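PDB 6T5L: subclass B1 metallo-beta-lactamase from Myroides odoratimimus, which probably hydrolyses beta-lactam antibiotics, carbapenems included, with the help of zinc ions bound in its active site. Local coordinates for residues Leu17-Tyr20 against Ile26-Lys29; Thr202-Val207 against Tyr232-Phe237; Ser142-Ile147 against Lys151-Tyr156. All blocks are in the same frame, centred on the assembly; numbering follows the deposited sequence.

Interaction 1. Residues Leu17-Tyr20 against Ile26-Lys29; sequences LIVY and IINK
Lys-29 and Leu-17 exchange two backbone hydrogen bonds. The shorter runs from Lys-29 N to Leu-17 O at 2.6 Å, and the other from Leu-17 N to Lys-29 O at 3.0 Å. Further along, Ile-27 serves two residues: its O accepts Val-19 N at 2.9 Å, and its N gives a nearly straight bond (170°) to Tyr-20 O, also 2.9 Å long. Val-19 and Tyr-20 thus face one residue, Ile-27, which is a classic beta bulge in this antiparallel hairpin. Between the two hydrogen-bonded regions, Ile-18 and Asn-28 lie side by side, with Asn-28 OD1 3.3 Å from Ile-18 CG1; the amide's other end, ND2, is hydrogen-bonded to Glu-36. With Val-19 CG1 anti to the carbonyl carbon (chi1 -67°), CG2 falls between the backbone N and the carbonyl carbon and meets Ile-27 CG2 at 3.7 Å, the two side chains crossing at about a right angle. Val-19 CG1 rests 3.8 Å from Lys-29 CB, while Lys-29 runs on extended. Tyr-20 CB touches Ile-27 CB at 4.0 Å, and its hydroxyl bonds to Glu-76. The hairpin forms the edge of the six-stranded sheet: 26-29 continues by backbone bonds into strand 34-41, and Ile-27 meets Leu-77 and Phe-80 of helix 71-83, the ring of Phe-80 also meeting that of Tyr-20.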
ATOM      1  N   LEU A  17     -11.834 -11.529   8.973  1.00 62.91           N
ATOM      2  CA  LEU A  17     -12.089 -11.190  10.367  1.00 60.28           C
ATOM      3  C   LEU A  17     -11.588  -9.787  10.635  1.00 53.61           C
ATOM      4  O   LEU A  17     -10.488  -9.431  10.196  1.00 49.15           O
ATOM      5  CB  LEU A  17     -11.371 -12.132  11.322  1.00 60.75           C
ATOM      6  CG  LEU A  17     -11.697 -13.606  11.287  1.00 68.28           C
ATOM      7  CD1 LEU A  17     -10.740 -14.307  12.261  1.00 71.42           C
ATOM      8  CD2 LEU A  17     -13.175 -13.874  11.653  1.00 71.03           C
ATOM      9  N   ILE A  18     -12.404  -8.988  11.311  1.00 55.12           N
ATOM     10  CA  ILE A  18     -11.921  -7.724  11.855  1.00 57.00           C
ATOM     11  C   ILE A  18     -11.079  -8.051  13.079  1.00 49.90           C
ATOM     12  O   ILE A  18     -11.565  -8.673  14.014  1.00 49.24           O
ATOM     13  CB  ILE A  18     -13.089  -6.804  12.238  1.00 64.28           C
ATOM     14  CG1 ILE A  18     -13.875  -6.365  11.001  1.00 71.46           C
ATOM     15  CG2 ILE A  18     -12.553  -5.619  13.092  1.00 62.70           C
ATOM     16  CD1 ILE A  18     -15.331  -6.053  11.309  1.00 81.40           C
ATOM     17  N   VAL A  19      -9.808  -7.683  13.076  1.00 49.24           N
ATOM     18  CA  VAL A  19      -9.013  -8.012  14.253  1.00 49.71           C
ATOM     19  C   VAL A  19      -8.665  -6.794  15.097  1.00 48.84           C
ATOM     20  O   VAL A  19      -8.068  -6.956  16.148  1.00 51.16           O
ATOM     21  CB  VAL A  19      -7.752  -8.781  13.849  1.00 48.43           C
ATOM     22  CG1 VAL A  19      -8.169 -10.133  13.298  1.00 50.62           C
ATOM     23  CG2 VAL A  19      -6.981  -7.962  12.872  1.00 48.21           C
ATOM     24  N   TYR A  20      -9.036  -5.588  14.677  1.00 50.62           N
ATOM     25  CA  TYR A  20      -8.784  -4.355  15.432  1.00 47.69           C
ATOM     26  C   TYR A  20      -9.683  -3.290  14.839  1.00 45.89           C
ATOM     27  O   TYR A  20      -9.775  -3.183  13.611  1.00 48.02           O
ATOM     28  CB  TYR A  20      -7.313  -3.949  15.340  1.00 45.99           C
ATOM     29  CG  TYR A  20      -6.950  -2.660  16.071  1.00 49.43           C
ATOM     30  CD1 TYR A  20      -7.093  -1.410  15.461  1.00 50.27           C
ATOM     31  CD2 TYR A  20      -6.441  -2.699  17.347  1.00 49.11           C
ATOM     32  CE1 TYR A  20      -6.752  -0.242  16.132  1.00 50.40           C
ATOM     33  CE2 TYR A  20      -6.110  -1.566  18.028  1.00 46.73           C
ATOM     34  CZ  TYR A  20      -6.247  -0.324  17.422  1.00 50.72           C
ATOM     35  OH  TYR A  20      -5.891   0.844  18.121  1.00 52.10           O
ATOM     36  N   ILE A  26      -8.883   0.607  11.206  1.00 43.07           N
ATOM     37  CA  ILE A  26      -9.472  -0.731  11.092  1.00 42.98           C
ATOM     38  C   ILE A  26      -8.468  -1.693  10.490  1.00 43.19           C
ATOM     39  O   ILE A  26      -7.781  -1.358   9.505  1.00 40.91           O
ATOM     40  CB  ILE A  26     -10.735  -0.723  10.225  1.00 43.90           C
ATOM     41  CG1 ILE A  26     -11.804   0.126  10.911  1.00 45.93           C
ATOM     42  CG2 ILE A  26     -11.333  -2.163  10.043  1.00 46.61           C
ATOM     43  CD1 ILE A  26     -12.683   0.768   9.957  1.00 52.49           C
ATOM     44  N   ILE A  27      -8.383  -2.895  11.073  1.00 43.39           N
ATOM     45  CA  ILE A  27      -7.520  -3.941  10.529  1.00 43.35           C
ATOM     46  C   ILE A  27      -8.391  -5.159  10.251  1.00 41.20           C
ATOM     47  O   ILE A  27      -9.044  -5.664  11.165  1.00 44.10           O
ATOM     48  CB  ILE A  27      -6.365  -4.298  11.471  1.00 41.26           C
ATOM     49  CG1 ILE A  27      -5.553  -3.054  11.803  1.00 47.15           C
ATOM     50  CG2 ILE A  27      -5.408  -5.307  10.837  1.00 38.36           C
ATOM     51  CD1 ILE A  27      -4.365  -3.328  12.703  1.00 50.39           C
ATOM     52  N   ASN A  28      -8.388  -5.622   8.998  1.00 43.14           N
ATOM     53  CA  ASN A  28      -9.075  -6.832   8.581  1.00 43.65           C
ATOM     54  C   ASN A  28      -8.056  -7.921   8.280  1.00 44.24           C
ATOM     55  O   ASN A  28      -7.079  -7.687   7.544  1.00 40.98           O
ATOM     56  CB  ASN A  28      -9.938  -6.618   7.333  1.00 44.21           C
ATOM     57  CG  ASN A  28     -11.016  -5.614   7.551  1.00 47.91           C
ATOM     58  OD1 ASN A  28     -11.754  -5.690   8.517  1.00 47.71           O
ATOM     59  ND2 ASN A  28     -11.064  -4.605   6.682  1.00 49.66           N
ATOM     60  N   LYS A  29      -8.283  -9.094   8.871  1.00 40.80           N
ATOM     61  CA  LYS A  29      -7.505 -10.274   8.560  1.00 42.13           C
ATOM     62  C   LYS A  29      -8.123 -10.971   7.349  1.00 45.24           C
ATOM     63  O   LYS A  29      -9.265 -11.420   7.412  1.00 45.10           O
ATOM     64  CB  LYS A  29      -7.468 -11.212   9.771  1.00 42.82           C
ATOM     65  CG  LYS A  29      -6.612 -12.482   9.470  1.00 45.62           C
ATOM     66  CD  LYS A  29      -6.311 -13.332  10.708  1.00 49.92           C
ATOM     67  CE  LYS A  29      -5.430 -14.466  10.272  1.00 54.99           C
ATOM     68  NZ  LYS A  29      -4.976 -15.285  11.421  1.00 63.54           N
TER

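Interaction 2. Residues Thr202-Val207 against Tyr232-Phe237; sequences TTVEKV and YTIKLF
Among the flat groups, the carboxylate of Glu-205 is the one that reaches Ile-234, its OE2 lying 4.0 Å from Ile-234 CG2, an apolar neighbour that offers it no bond. Leu-236 CG sits over one face of the Phe-237 ring, 4.2 Å above the plane and offset toward the rim; the ring also stacks with that of Trp-200, at the start of helix 200-210, and so links the two helices beyond the two segments. The contact packs the C-terminal helix 228-237 against helix 200-210: the short segments run almost antiparallel, their axes 8.7 Å apart at closest approach and their directions 164° apart. Val-204 and Ile-234 have the nearest CA atoms, 6.0 Å from each other, and their side chains meet between the helices: Val-204 CG1 touches Ile-234 CG1 at 3.6 Å. Ile-234 (chi1 -68°) holds CG1 anti to its carbonyl carbon, which swings the branch inward although its CB starts off to one side. CD1 then carries on to Glu-205 CG at 3.9 Å, crossing that side chain at about a right angle, so the aliphatic part of the glutamate lies against the isoleucine. Val-204 CG2 turns the other way and meets Thr-233 CG2 at 3.9 Å; Val-204 also touches Ile-182, and Thr-233 touches Trp-200. Thr-233 OG1 is bonded to Leu-229 O and Lys-183 N, satisfying a buried hydroxyl; its side chain is about 12 Å from a bound zinc ion. No hydrogen bond crosses between 202-207 and 232-237. The contact therefore depends on van der Waals packing of methyl and methylene groups, buried at Val-204 and Thr-233 and grading into the exposed side at Glu-205, where the charged end can probably remain hydrated.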
ATOM      1  N   THR A 202      -2.758   0.573 -19.870  1.00 49.88           N
ATOM      2  CA  THR A 202      -1.716  -0.372 -20.282  1.00 51.61           C
ATOM      3  C   THR A 202      -0.857  -0.777 -19.071  1.00 49.09           C
ATOM      4  O   THR A 202      -0.510  -1.965 -18.912  1.00 50.35           O
ATOM      5  CB  THR A 202      -0.851   0.145 -21.447  1.00 56.95           C
ATOM      6  OG1 THR A 202       0.248   0.896 -20.971  1.00 66.26           O
ATOM      7  CG2 THR A 202      -1.593   1.007 -22.386  1.00 52.84           C
ATOM      8  N   THR A 203      -0.620   0.150 -18.132  1.00 43.90           N
ATOM      9  CA  THR A 203       0.086  -0.227 -16.904  1.00 43.82           C
ATOM     10  C   THR A 203      -0.642  -1.373 -16.199  1.00 41.83           C
ATOM     11  O   THR A 203      -0.021  -2.335 -15.761  1.00 42.95           O
ATOM     12  CB  THR A 203       0.235   0.958 -15.952  1.00 40.35           C
ATOM     13  OG1 THR A 203       1.142   1.911 -16.509  1.00 47.46           O
ATOM     14  CG2 THR A 203       0.837   0.511 -14.625  1.00 42.33           C
ATOM     15  N   VAL A 204      -1.959  -1.282 -16.044  1.00 44.78           N
ATOM     16  CA  VAL A 204      -2.642  -2.310 -15.241  1.00 41.89           C
ATOM     17  C   VAL A 204      -2.751  -3.628 -16.047  1.00 43.17           C
ATOM     18  O   VAL A 204      -2.745  -4.740 -15.457  1.00 40.32           O
ATOM     19  CB  VAL A 204      -4.020  -1.798 -14.744  1.00 37.84           C
ATOM     20  CG1 VAL A 204      -4.874  -2.957 -14.077  1.00 39.19           C
ATOM     21  CG2 VAL A 204      -3.866  -0.563 -13.808  1.00 34.70           C
ATOM     22  N   GLU A 205      -2.799  -3.535 -17.384  1.00 44.21           N
ATOM     23  CA  GLU A 205      -2.709  -4.733 -18.224  1.00 53.47           C
ATOM     24  C   GLU A 205      -1.441  -5.534 -17.895  1.00 51.04           C
ATOM     25  O   GLU A 205      -1.461  -6.768 -17.864  1.00 47.92           O
ATOM     26  CB  GLU A 205      -2.722  -4.335 -19.709  1.00 67.53           C
ATOM     27  CG  GLU A 205      -4.101  -4.009 -20.271  1.00 78.28           C
ATOM     28  CD  GLU A 205      -4.040  -3.376 -21.655  1.00 86.09           C
ATOM     29  OE1 GLU A 205      -2.926  -3.282 -22.212  1.00 87.91           O
ATOM     30  OE2 GLU A 205      -5.098  -2.963 -22.178  1.00 87.65           O
ATOM     31  N   LYS A 206      -0.339  -4.834 -17.605  1.00 49.39           N
ATOM     32  CA  LYS A 206       0.907  -5.490 -17.242  1.00 52.64           C
ATOM     33  C   LYS A 206       0.810  -6.138 -15.863  1.00 50.00           C
ATOM     34  O   LYS A 206       1.288  -7.274 -15.658  1.00 48.20           O
ATOM     35  CB  LYS A 206       2.055  -4.463 -17.286  1.00 53.71           C
ATOM     36  CG  LYS A 206       2.442  -3.988 -18.650  1.00 56.90           C
ATOM     37  CD  LYS A 206       3.464  -2.809 -18.543  1.00 58.78           C
ATOM     38  CE  LYS A 206       3.604  -2.026 -19.849  1.00 64.13           C
ATOM     39  NZ  LYS A 206       4.757  -1.060 -19.802  1.00 67.76           N
ATOM     40  N   VAL A 207       0.209  -5.430 -14.897  1.00 47.89           N
ATOM     41  CA  VAL A 207      -0.037  -6.030 -13.584  1.00 45.14           C
ATOM     42  C   VAL A 207      -0.881  -7.302 -13.723  1.00 45.43           C
ATOM     43  O   VAL A 207      -0.648  -8.313 -13.054  1.00 48.64           O
ATOM     44  CB  VAL A 207      -0.718  -5.003 -12.659  1.00 41.83           C
ATOM     45  CG1 VAL A 207      -1.137  -5.699 -11.393  1.00 38.83           C
ATOM     46  CG2 VAL A 207       0.201  -3.741 -12.440  1.00 43.98           C
ATOM     47  N   TYR A 232     -11.629  -4.216 -14.157  1.00 54.04           N
ATOM     48  CA  TYR A 232     -12.453  -3.028 -14.067  1.00 53.36           C
ATOM     49  C   TYR A 232     -11.598  -1.753 -14.214  1.00 51.74           C
ATOM     50  O   TYR A 232     -11.993  -0.812 -14.902  1.00 49.91           O
ATOM     51  CB  TYR A 232     -13.246  -3.063 -12.754  1.00 49.60           C
ATOM     52  CG  TYR A 232     -13.985  -1.777 -12.563  1.00 47.08           C
ATOM     53  CD1 TYR A 232     -15.292  -1.594 -13.106  1.00 50.82           C
ATOM     54  CD2 TYR A 232     -13.362  -0.712 -11.924  1.00 45.35           C
ATOM     55  CE1 TYR A 232     -15.946  -0.349 -12.970  1.00 55.53           C
ATOM     56  CE2 TYR A 232     -14.001   0.533 -11.803  1.00 49.14           C
ATOM     57  CZ  TYR A 232     -15.274   0.709 -12.299  1.00 52.43           C
ATOM     58  OH  TYR A 232     -15.835   1.942 -12.100  1.00 50.21           O
ATOM     59  N   THR A 233     -10.390  -1.737 -13.643  1.00 47.49           N
ATOM     60  CA  THR A 233      -9.525  -0.554 -13.745  1.00 48.91           C
ATOM     61  C   THR A 233      -8.989  -0.380 -15.165  1.00 49.83           C
ATOM     62  O   THR A 233      -8.917   0.742 -15.673  1.00 50.33           O
ATOM     63  CB  THR A 233      -8.382  -0.658 -12.709  1.00 48.89           C
ATOM     64  OG1 THR A 233      -8.926  -0.756 -11.370  1.00 42.23           O
ATOM     65  CG2 THR A 233      -7.450   0.536 -12.744  1.00 48.61           C
ATOM     66  N   ILE A 234      -8.645  -1.479 -15.838  1.00 53.03           N
ATOM     67  CA  ILE A 234      -8.226  -1.388 -17.234  1.00 53.43           C
ATOM     68  C   ILE A 234      -9.313  -0.708 -18.052  1.00 58.57           C
ATOM     69  O   ILE A 234      -9.031   0.119 -18.932  1.00 61.76           O
ATOM     70  CB  ILE A 234      -7.924  -2.793 -17.788  1.00 57.04           C
ATOM     71  CG1 ILE A 234      -6.683  -3.404 -17.144  1.00 56.98           C
ATOM     72  CG2 ILE A 234      -7.866  -2.793 -19.363  1.00 59.18           C
ATOM     73  CD1 ILE A 234      -6.603  -4.939 -17.420  1.00 59.02           C
ATOM     74  N   LYS A 235     -10.570  -1.120 -17.845  1.00 60.33           N
ATOM     75  CA  LYS A 235     -11.642  -0.670 -18.721  1.00 64.01           C
ATOM     76  C   LYS A 235     -12.038   0.764 -18.393  1.00 62.73           C
ATOM     77  O   LYS A 235     -12.339   1.539 -19.308  1.00 62.86           O
ATOM     78  CB  LYS A 235     -12.851  -1.615 -18.630  1.00 64.27           C
ATOM     79  N   LEU A 236     -11.992   1.118 -17.099  1.00 58.15           N
ATOM     80  CA  LEU A 236     -12.228   2.489 -16.657  1.00 61.10           C
ATOM     81  C   LEU A 236     -11.371   3.513 -17.394  1.00 59.49           C
ATOM     82  O   LEU A 236     -11.865   4.582 -17.739  1.00 59.86           O
ATOM     83  CB  LEU A 236     -11.962   2.607 -15.145  1.00 56.53           C
ATOM     84  CG  LEU A 236     -12.443   3.911 -14.495  1.00 52.95           C
ATOM     85  CD1 LEU A 236     -13.965   4.085 -14.674  1.00 55.14           C
ATOM     86  CD2 LEU A 236     -12.060   3.870 -13.001  1.00 46.90           C
ATOM     87  N   PHE A 237     -10.078   3.233 -17.608  1.00 57.28           N
ATOM     88  CA  PHE A 237      -9.189   4.219 -18.228  1.00 56.67           C
ATOM     89  C   PHE A 237      -8.866   3.928 -19.692  1.00 58.33           C
ATOM     90  O   PHE A 237      -8.038   4.625 -20.281  1.00 58.21           O
ATOM     91  CB  PHE A 237      -7.898   4.345 -17.408  1.00 53.93           C
ATOM     92  CG  PHE A 237      -8.118   4.989 -16.057  1.00 52.83           C
ATOM     93  CD1 PHE A 237      -8.285   6.360 -15.942  1.00 55.43           C
ATOM     94  CD2 PHE A 237      -8.199   4.224 -14.930  1.00 49.14           C
ATOM     95  CE1 PHE A 237      -8.524   6.953 -14.723  1.00 51.50           C
ATOM     96  CE2 PHE A 237      -8.417   4.812 -13.713  1.00 46.28           C
ATOM     97  CZ  PHE A 237      -8.582   6.197 -13.616  1.00 45.73           C
TER

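Interaction 3. Residues Ser142-Ile147 against Lys151-Tyr156; sequences SLTLDI and KVYAEY
Leu-145 N donates to Val-152 O at 2.8 Å, nearly straight at 172°, and the return bond, from Val-152 N to Leu-145 O, is 2.9 Å long. A second such pair joins Leu-143 and Ala-154, with Leu-143 N 2.9 Å from Ala-154 O. Leu-143 O is approached twice, by Ala-154 N and by a CA-H...O contact from Tyr-153 CA at 3.2 Å. The result is a regular antiparallel beta hairpin, with Thr-144 and Tyr-153 as a non-hydrogen-bonded pair between the two bonded ones. On their face of the sheet, Thr-144 lies alongside the tyrosine, its OG1 3.7 Å and its CG2 3.8 Å from Tyr-153 CE2. Further along that face, Asp-146 and Lys-151 run side by side. Lys-151 runs extended beyond CG alongside the aspartate, and Asp-146 OD1 lies against its methylenes, 3.3 Å from Lys-151 CE. The ammonium falls beyond salt-bridge range, though the opposite charges may still attract weakly. On the other face, Val-152 (chi1 78°) sets CG1 between its backbone N and carbonyl carbon, close to Leu-145 CB. Glu-155 makes its salt bridge with Lys-210. Strand 142-147 is the outermost of its sheet, and 151-155 passes the sheet on to strand 167-170 through backbone bonds of Tyr-153 and Glu-155. The face bearing Leu-143, Leu-145, Val-152 and Ala-154 packs against the other sheet at Val-63, Phe-65 and Ile-93, and against Tyr-116 of strand 116-118, as in the metallo-beta-lactamase sandwich.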
ATOM      1  N   SER A 142      12.211  -2.708  -8.736  1.00 51.17           N
ATOM      2  CA  SER A 142      11.800  -3.971  -8.172  1.00 53.68           C
ATOM      3  C   SER A 142      12.558  -4.195  -6.887  1.00 53.19           C
ATOM      4  O   SER A 142      13.777  -3.982  -6.820  1.00 53.31           O
ATOM      5  CB  SER A 142      12.038  -5.144  -9.139  1.00 57.12           C
ATOM      6  OG  SER A 142      12.265  -6.299  -8.364  1.00 62.02           O
ATOM      7  N   LEU A 143      11.824  -4.662  -5.878  1.00 49.92           N
ATOM      8  CA  LEU A 143      12.337  -4.855  -4.529  1.00 47.33           C
ATOM      9  C   LEU A 143      11.933  -6.256  -4.103  1.00 48.05           C
ATOM     10  O   LEU A 143      10.777  -6.653  -4.283  1.00 47.05           O
ATOM     11  CB  LEU A 143      11.773  -3.824  -3.540  1.00 44.85           C
ATOM     12  CG  LEU A 143      12.087  -4.087  -2.059  1.00 45.76           C
ATOM     13  CD1 LEU A 143      13.607  -3.719  -1.673  1.00 48.65           C
ATOM     14  CD2 LEU A 143      11.117  -3.395  -1.105  1.00 41.14           C
ATOM     15  N   THR A 144      12.881  -6.997  -3.546  1.00 49.39           N
ATOM     16  CA  THR A 144      12.654  -8.321  -2.970  1.00 51.87           C
ATOM     17  C   THR A 144      13.077  -8.192  -1.515  1.00 50.93           C
ATOM     18  O   THR A 144      14.196  -7.742  -1.234  1.00 51.82           O
ATOM     19  CB  THR A 144      13.467  -9.402  -3.679  1.00 57.46           C
ATOM     20  OG1 THR A 144      13.104  -9.396  -5.062  1.00 62.34           O
ATOM     21  CG2 THR A 144      13.210 -10.796  -3.070  1.00 58.90           C
ATOM     22  N   LEU A 145      12.170  -8.482  -0.609  1.00 47.38           N
ATOM     23  CA  LEU A 145      12.504  -8.499   0.802  1.00 50.40           C
ATOM     24  C   LEU A 145      12.199  -9.864   1.384  1.00 49.15           C
ATOM     25  O   LEU A 145      11.123 -10.420   1.138  1.00 47.31           O
ATOM     26  CB  LEU A 145      11.738  -7.475   1.605  1.00 47.10           C
ATOM     27  CG  LEU A 145      12.304  -6.104   1.854  1.00 51.63           C
ATOM     28  CD1 LEU A 145      11.196  -5.406   2.707  1.00 49.66           C
ATOM     29  CD2 LEU A 145      13.692  -6.123   2.562  1.00 51.32           C
ATOM     30  N   ASP A 146      13.145 -10.372   2.191  1.00 47.63           N
ATOM     31  CA  ASP A 146      12.883 -11.553   3.015  1.00 54.12           C
ATOM     32  C   ASP A 146      12.006 -11.194   4.222  1.00 49.21           C
ATOM     33  O   ASP A 146      12.295 -10.248   4.956  1.00 47.46           O
ATOM     34  CB  ASP A 146      14.188 -12.184   3.488  1.00 67.16           C
ATOM     35  CG  ASP A 146      14.955 -12.854   2.354  1.00 81.21           C
ATOM     36  OD1 ASP A 146      14.373 -13.683   1.625  1.00 85.88           O
ATOM     37  OD2 ASP A 146      16.145 -12.542   2.184  1.00 86.17           O
ATOM     38  N   ILE A 147      10.941 -11.957   4.433  1.00 48.07           N
ATOM     39  CA  ILE A 147      10.131 -11.851   5.641  1.00 41.07           C
ATOM     40  C   ILE A 147      10.078 -13.235   6.285  1.00 42.02           C
ATOM     41  O   ILE A 147       9.260 -14.081   5.924  1.00 45.31           O
ATOM     42  CB  ILE A 147       8.735 -11.308   5.354  1.00 41.42           C
ATOM     43  CG1 ILE A 147       7.949 -11.219   6.660  1.00 42.05           C
ATOM     44  CG2 ILE A 147       8.054 -12.165   4.295  1.00 47.66           C
ATOM     45  CD1 ILE A 147       6.621 -10.458   6.485  1.00 41.36           C
ATOM     46  N   LYS A 151       8.901 -14.470   1.105  1.00 50.57           N
ATOM     47  CA  LYS A 151       9.421 -13.306   0.425  1.00 49.19           C
ATOM     48  C   LYS A 151       8.255 -12.410   0.058  1.00 46.80           C
ATOM     49  O   LYS A 151       7.129 -12.884  -0.107  1.00 42.28           O
ATOM     50  CB  LYS A 151      10.211 -13.710  -0.800  1.00 53.98           C
ATOM     51  CG  LYS A 151      11.657 -13.979  -0.499  1.00 59.26           C
ATOM     52  CD  LYS A 151      12.327 -14.644  -1.697  1.00 70.43           C
ATOM     53  CE  LYS A 151      13.728 -15.063  -1.351  1.00 76.77           C
ATOM     54  NZ  LYS A 151      14.400 -15.592  -2.554  1.00 82.85           N
ATOM     55  N   VAL A 152       8.530 -11.111   0.041  1.00 44.29           N
ATOM     56  CA  VAL A 152       7.582 -10.072  -0.306  1.00 40.68           C
ATOM     57  C   VAL A 152       8.266  -9.131  -1.294  1.00 41.89           C
ATOM     58  O   VAL A 152       9.484  -8.900  -1.235  1.00 42.69           O
ATOM     59  CB  VAL A 152       7.080  -9.322   0.958  1.00 36.99           C
ATOM     60  CG1 VAL A 152       8.080  -8.314   1.496  1.00 40.29           C
ATOM     61  CG2 VAL A 152       5.767  -8.635   0.642  1.00 39.58           C
ATOM     62  N   TYR A 153       7.472  -8.597  -2.214  1.00 41.55           N
ATOM     63  CA  TYR A 153       7.944  -7.905  -3.411  1.00 44.16           C
ATOM     64  C   TYR A 153       7.221  -6.570  -3.558  1.00 41.62           C
ATOM     65  O   TYR A 153       6.050  -6.417  -3.173  1.00 41.64           O
ATOM     66  CB  TYR A 153       7.709  -8.774  -4.682  1.00 45.92           C
ATOM     67  CG  TYR A 153       8.337 -10.162  -4.645  1.00 47.76           C
ATOM     68  CD1 TYR A 153       7.695 -11.238  -4.019  1.00 46.99           C
ATOM     69  CD2 TYR A 153       9.561 -10.396  -5.244  1.00 43.81           C
ATOM     70  CE1 TYR A 153       8.276 -12.471  -3.968  1.00 47.32           C
ATOM     71  CE2 TYR A 153      10.146 -11.621  -5.200  1.00 46.18           C
ATOM     72  CZ  TYR A 153       9.502 -12.670  -4.564  1.00 48.98           C
ATOM     73  OH  TYR A 153      10.060 -13.927  -4.500  1.00 52.28           O
ATOM     74  N   ALA A 154       7.899  -5.611  -4.147  1.00 41.39           N
ATOM     75  CA  ALA A 154       7.263  -4.392  -4.647  1.00 38.74           C
ATOM     76  C   ALA A 154       7.766  -4.290  -6.063  1.00 41.32           C
ATOM     77  O   ALA A 154       8.925  -4.624  -6.301  1.00 43.42           O
ATOM     78  CB  ALA A 154       7.644  -3.113  -3.861  1.00 35.00           C
ATOM     79  N   GLU A 155       6.935  -3.830  -6.991  1.00 42.44           N
ATOM     80  CA  GLU A 155       7.353  -3.755  -8.385  1.00 47.40           C
ATOM     81  C   GLU A 155       6.685  -2.572  -9.072  1.00 43.70           C
ATOM     82  O   GLU A 155       5.499  -2.314  -8.888  1.00 41.08           O
ATOM     83  CB  GLU A 155       7.035  -5.053  -9.159  1.00 50.73           C
ATOM     84  CG  GLU A 155       7.613  -5.009 -10.588  1.00 52.25           C
ATOM     85  CD  GLU A 155       7.764  -6.389 -11.245  1.00 55.08           C
ATOM     86  OE1 GLU A 155       7.948  -6.445 -12.465  1.00 54.32           O
ATOM     87  OE2 GLU A 155       7.709  -7.437 -10.538  1.00 56.94           O
ATOM     88  N   TYR A 156       7.441  -1.889  -9.906  1.00 46.86           N
ATOM     89  CA  TYR A 156       6.914  -0.827 -10.758  1.00 48.40           C
ATOM     90  C   TYR A 156       6.603  -1.353 -12.164  1.00 48.66           C
ATOM     91  O   TYR A 156       7.490  -1.912 -12.831  1.00 48.64           O
ATOM     92  CB  TYR A 156       7.929   0.304 -10.865  1.00 47.96           C
ATOM     93  CG  TYR A 156       7.583   1.377 -11.854  1.00 50.71           C
ATOM     94  CD1 TYR A 156       6.649   2.358 -11.523  1.00 51.95           C
ATOM     95  CD2 TYR A 156       8.208   1.448 -13.099  1.00 50.28           C
ATOM     96  CE1 TYR A 156       6.336   3.370 -12.380  1.00 51.75           C
ATOM     97  CE2 TYR A 156       7.930   2.483 -13.961  1.00 53.16           C
ATOM     98  CZ  TYR A 156       6.988   3.450 -13.582  1.00 53.43           C
ATOM     99  OH  TYR A 156       6.627   4.470 -14.418  1.00 54.25           O
TER

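From the N terminus the three contacts follow in series, none enclosing or crossing another. Interaction 1 closes a short hairpin at the edge of the six-stranded sheet. Interaction 3 closes a second hairpin at the edge of the five-stranded sheet, so the two occupy different sheets of the sandwich, with centres about 24 Å apart. Interaction 2 closes the longest loop, bringing the C-terminal helix 228-237 back to helix 200-210; that loop includes strand 216-219 and the zinc ligand His-221. Interactions 2 and 3 come within about 6 Å at their nearest atoms without touching, whereas interactions 1 and 2 stay about 19 Å apart.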